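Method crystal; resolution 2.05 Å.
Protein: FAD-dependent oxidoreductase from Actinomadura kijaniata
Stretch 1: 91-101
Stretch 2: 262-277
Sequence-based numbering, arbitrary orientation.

Stretch 1 91-101: VARADASTALA
Stretch 2 262-277: SVLGVYVGVAQAAYDT

Small residues let helices approach closely, and the packing of residues 91-101 against 262-277 in this oxidoreductase is a compact example. The first stretch ends one helix, breaks at Asp 95 (phi/psi -166/124) and starts another at Ala 96; the remaining residues keep helical torsions. Asp 95, chi1 t, caps the new helix: its OD1 accepts from Thr 98 N at 2.9 Å and from Thr 98 OG1 at 2.8 Å, with Thr 98 in the m rotamer. Most of the second stretch is one helix, which continues beyond Thr 277, with i to i+4 bonds such as Gly 269 N to Gly 265 O at 2.9 Å. Helix 96-101 runs nearly antiparallel to it, at 167°, with the axes 9.6 Å apart at closest approach.

The register is set where the backbones come nearest, Arg 93 CA lying 4.9 Å from Gly 269 CA. Glycine supplies the hollow. A CB on Gly 269 would point toward the first stretch and fall 3.0 Å from Ala 92 CB, a clash; without it, the Ala 92 methyl settles 4.2 Å from Gly 269 CA and 3.4 Å from Val 266 O.

Two knobs fit holes in opposite senses. Val 266, chi1 t, projects from the second stretch among Ala 92, Ala 96, Ala 99 and Leu 100. Its CG1 lies 4.1 Å from Ala 92 CB and 4.4 Å from Ala 96 CB, while its CG2 lies 3.9 Å from Ala 99 CB; three alanines leave room for the branched side chain. Beside this site, Val 270 (t) brings CG2 to 3.5 Å from Ala 96 CB; Leu 100 (t, p), itself a wall of the hole, sets CD1 3.9 Å from Val 263 CG2 (p). These contacts are purely apolar.

The reciprocal knob is Arg 93, seated among Gly 269, Gln 272, Ala 273 and Asp 276. Its CA-to-CB bond points sideways, but the chain (m, t, p, chi4 158°) brings its end nearer. Arg 93 CG lies 3.5 Å from Gly 269 O, Arg 93 CB 4.2 Å from Ala 273 CB, and Arg 93 NH1 3.6 Å from Gln 272 CG. Charge then secures the fit: Arg 93 NH2 forms a salt bridge with Asp 276 OD2 at 2.7 Å. Water 1 donates to Asp 276 OD2 at 2.4 Å and accepts a weak bond from Arg 93 NE at 2.9 Å. Asp 276 is m, and its OD1 receives Gln 272 NE2 at 3.1 Å, with Gln 272 t, p and chi3 62°. No direct hydrogen bond crosses the interface, which buries 488 Å² in total.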

# COMPACT_ATOMS: atom_id res chain seq x y z
N VAL A 91 -26.81 4.10 -11.49
CA VAL A 91 -26.66 5.27 -12.37
C VAL A 91 -25.18 5.59 -12.64
O VAL A 91 -24.80 5.90 -13.77
CB VAL A 91 -27.45 6.51 -11.86
CG1 VAL A 91 -27.19 7.76 -12.73
CG2 VAL A 91 -28.95 6.22 -11.84
N ALA A 92 -24.35 5.53 -11.60
CA ALA A 92 -22.94 5.85 -11.75
C ALA A 92 -22.20 4.89 -12.70
O ALA A 92 -21.25 5.31 -13.36
CB ALA A 92 -22.25 5.91 -10.39
N ARG A 93 -22.62 3.63 -12.77
CA ARG A 93 -21.96 2.75 -13.73
C ARG A 93 -22.21 3.27 -15.13
O ARG A 93 -21.40 3.02 -16.00
CB ARG A 93 -22.52 1.32 -13.72
CG ARG A 93 -22.17 0.67 -12.44
CD ARG A 93 -22.93 -0.62 -12.27
NE ARG A 93 -22.61 -1.49 -13.39
CZ ARG A 93 -22.77 -2.80 -13.32
NH1 ARG A 93 -23.20 -3.37 -12.20
NH2 ARG A 93 -22.47 -3.53 -14.38
N ALA A 94 -23.31 3.98 -15.34
CA ALA A 94 -23.53 4.66 -16.62
C ALA A 94 -22.87 6.04 -16.73
O ALA A 94 -22.25 6.34 -17.77
CB ALA A 94 -25.02 4.72 -16.89
N ASP A 95 -22.96 6.88 -15.70
CA ASP A 95 -22.25 8.15 -15.76
C ASP A 95 -22.26 8.71 -14.34
O ASP A 95 -23.30 8.87 -13.70
CB ASP A 95 -22.99 9.16 -16.67
CG ASP A 95 -22.32 10.53 -16.65
OD1 ASP A 95 -22.89 11.60 -16.26
OD2 ASP A 95 -21.14 10.53 -17.05
N ALA A 96 -21.07 8.98 -13.84
CA ALA A 96 -20.92 9.35 -12.44
C ALA A 96 -21.41 10.78 -12.19
O ALA A 96 -21.94 11.05 -11.10
CB ALA A 96 -19.43 9.27 -12.09
N SER A 97 -21.19 11.68 -13.15
CA SER A 97 -21.72 13.05 -13.03
C SER A 97 -23.23 13.04 -12.87
O SER A 97 -23.73 13.78 -12.03
CB SER A 97 -21.45 13.95 -14.24
OG SER A 97 -20.05 14.19 -14.33
N THR A 98 -23.93 12.22 -13.65
CA THR A 98 -25.39 12.21 -13.51
C THR A 98 -25.80 11.70 -12.13
O THR A 98 -26.78 12.16 -11.54
CB THR A 98 -26.00 11.26 -14.57
OG1 THR A 98 -25.67 11.77 -15.87
CG2 THR A 98 -27.51 11.12 -14.43
N ALA A 99 -25.10 10.68 -11.66
CA ALA A 99 -25.40 10.14 -10.34
C ALA A 99 -25.16 11.19 -9.25
O ALA A 99 -25.90 11.22 -8.28
CB ALA A 99 -24.55 8.87 -10.06
N LEU A 100 -24.10 11.98 -9.38
CA LEU A 100 -23.69 12.89 -8.32
C LEU A 100 -24.78 13.98 -8.24
O LEU A 100 -25.23 14.35 -7.15
CB LEU A 100 -22.35 13.55 -8.67
CG LEU A 100 -21.93 14.68 -7.71
CD1 LEU A 100 -21.81 14.08 -6.34
CD2 LEU A 100 -20.59 15.34 -8.07
N ALA A 101 -25.21 14.47 -9.40
CA ALA A 101 -26.32 15.42 -9.43
C ALA A 101 -27.61 14.80 -8.90
O ALA A 101 -28.25 15.43 -8.08
CB ALA A 101 -26.57 16.01 -10.81
N SER A 262 -25.19 8.64 1.26
CA SER A 262 -25.57 7.77 0.17
C SER A 262 -24.74 7.97 -1.10
O SER A 262 -24.67 7.13 -2.03
CB SER A 262 -27.11 7.73 0.03
OG SER A 262 -27.60 8.87 -0.65
N VAL A 263 -24.09 9.12 -1.17
CA VAL A 263 -23.20 9.44 -2.28
C VAL A 263 -22.02 8.46 -2.40
O VAL A 263 -21.37 8.45 -3.43
CB VAL A 263 -22.64 10.88 -2.23
CG1 VAL A 263 -21.36 10.94 -1.44
CG2 VAL A 263 -22.34 11.36 -3.66
N LEU A 264 -21.78 7.64 -1.37
CA LEU A 264 -20.76 6.61 -1.41
C LEU A 264 -21.11 5.61 -2.53
O LEU A 264 -20.18 5.07 -3.11
CB LEU A 264 -20.65 5.85 -0.07
CG LEU A 264 -20.05 6.62 1.13
CD1 LEU A 264 -19.82 5.82 2.42
CD2 LEU A 264 -18.79 7.42 0.73
N GLY A 265 -22.39 5.38 -2.79
CA GLY A 265 -22.81 4.53 -3.90
C GLY A 265 -22.27 4.97 -5.25
O GLY A 265 -22.04 4.15 -6.14
N VAL A 266 -22.03 6.27 -5.40
CA VAL A 266 -21.51 6.82 -6.67
C VAL A 266 -20.12 6.24 -6.97
O VAL A 266 -19.85 5.69 -8.05
CB VAL A 266 -21.51 8.36 -6.66
CG1 VAL A 266 -20.84 8.89 -7.95
CG2 VAL A 266 -22.98 8.87 -6.54
N TYR A 267 -19.27 6.26 -5.96
CA TYR A 267 -17.84 5.90 -6.14
C TYR A 267 -17.76 4.38 -6.20
O TYR A 267 -16.94 3.84 -6.95
CB TYR A 267 -16.99 6.53 -5.02
CG TYR A 267 -17.20 8.03 -5.10
CD1 TYR A 267 -16.66 8.74 -6.18
CD2 TYR A 267 -17.93 8.75 -4.15
CE1 TYR A 267 -16.85 10.12 -6.32
CE2 TYR A 267 -18.12 10.14 -4.28
CZ TYR A 267 -17.60 10.79 -5.38
OH TYR A 267 -17.76 12.13 -5.61
N VAL A 268 -18.65 3.70 -5.48
CA VAL A 268 -18.74 2.26 -5.65
C VAL A 268 -19.15 1.90 -7.09
O VAL A 268 -18.62 0.94 -7.67
CB VAL A 268 -19.71 1.57 -4.64
CG1 VAL A 268 -19.69 0.06 -4.88
CG2 VAL A 268 -19.36 1.88 -3.16
N GLY A 269 -20.10 2.61 -7.68
CA GLY A 269 -20.48 2.31 -9.08
C GLY A 269 -19.39 2.58 -10.10
O GLY A 269 -19.20 1.80 -11.05
N VAL A 270 -18.64 3.67 -9.90
CA VAL A 270 -17.44 3.94 -10.71
C VAL A 270 -16.43 2.79 -10.66
O VAL A 270 -15.94 2.33 -11.71
CB VAL A 270 -16.80 5.30 -10.35
CG1 VAL A 270 -15.51 5.52 -11.14
CG2 VAL A 270 -17.78 6.44 -10.74
N ALA A 271 -16.11 2.32 -9.45
CA ALA A 271 -15.21 1.17 -9.38
C ALA A 271 -15.79 -0.06 -10.08
O ALA A 271 -15.07 -0.86 -10.69
CB ALA A 271 -14.89 0.85 -7.90
N GLN A 272 -17.09 -0.30 -9.93
CA GLN A 272 -17.70 -1.45 -10.59
C GLN A 272 -17.57 -1.36 -12.12
O GLN A 272 -17.31 -2.36 -12.80
CB GLN A 272 -19.16 -1.62 -10.14
CG GLN A 272 -19.91 -2.85 -10.72
CD GLN A 272 -19.39 -4.14 -10.11
OE1 GLN A 272 -19.50 -4.34 -8.90
NE2 GLN A 272 -18.80 -5.00 -10.92
N ALA A 273 -17.75 -0.16 -12.68
CA ALA A 273 -17.83 0.02 -14.12
C ALA A 273 -16.40 -0.13 -14.62
O ALA A 273 -16.21 -0.71 -15.67
CB ALA A 273 -18.41 1.41 -14.49
N ALA A 274 -15.39 0.32 -13.86
CA ALA A 274 -14.00 0.08 -14.25
C ALA A 274 -13.66 -1.42 -14.32
O ALA A 274 -13.10 -1.92 -15.29
CB ALA A 274 -13.02 0.82 -13.30
N TYR A 275 -14.06 -2.17 -13.30
CA TYR A 275 -13.77 -3.59 -13.26
C TYR A 275 -14.46 -4.30 -14.44
O TYR A 275 -13.83 -5.12 -15.10
CB TYR A 275 -14.35 -4.13 -11.96
CG TYR A 275 -14.07 -5.59 -11.69
CD1 TYR A 275 -12.83 -6.15 -11.97
CD2 TYR A 275 -15.03 -6.40 -11.14
CE1 TYR A 275 -12.57 -7.51 -11.70
CE2 TYR A 275 -14.78 -7.74 -10.84
CZ TYR A 275 -13.55 -8.28 -11.10
OH TYR A 275 -13.37 -9.61 -10.79
N ASP A 276 -15.74 -3.97 -14.66
CA ASP A 276 -16.52 -4.58 -15.73
C ASP A 276 -15.90 -4.35 -17.10
O ASP A 276 -15.89 -5.25 -17.93
CB ASP A 276 -17.92 -3.98 -15.79
CG ASP A 276 -18.79 -4.47 -14.66
OD1 ASP A 276 -18.40 -5.41 -13.93
OD2 ASP A 276 -19.83 -3.85 -14.45
N THR A 277 -15.41 -3.13 -17.31
CA THR A 277 -14.64 -2.76 -18.50
C THR A 277 -13.35 -3.54 -18.69
O THR A 277 -13.05 -4.02 -19.80
CB THR A 277 -14.29 -1.25 -18.48
OG1 THR A 277 -15.52 -0.53 -18.39
CG2 THR A 277 -13.63 -0.84 -19.77
O HOH W 1 -20.61 -1.79 -15.40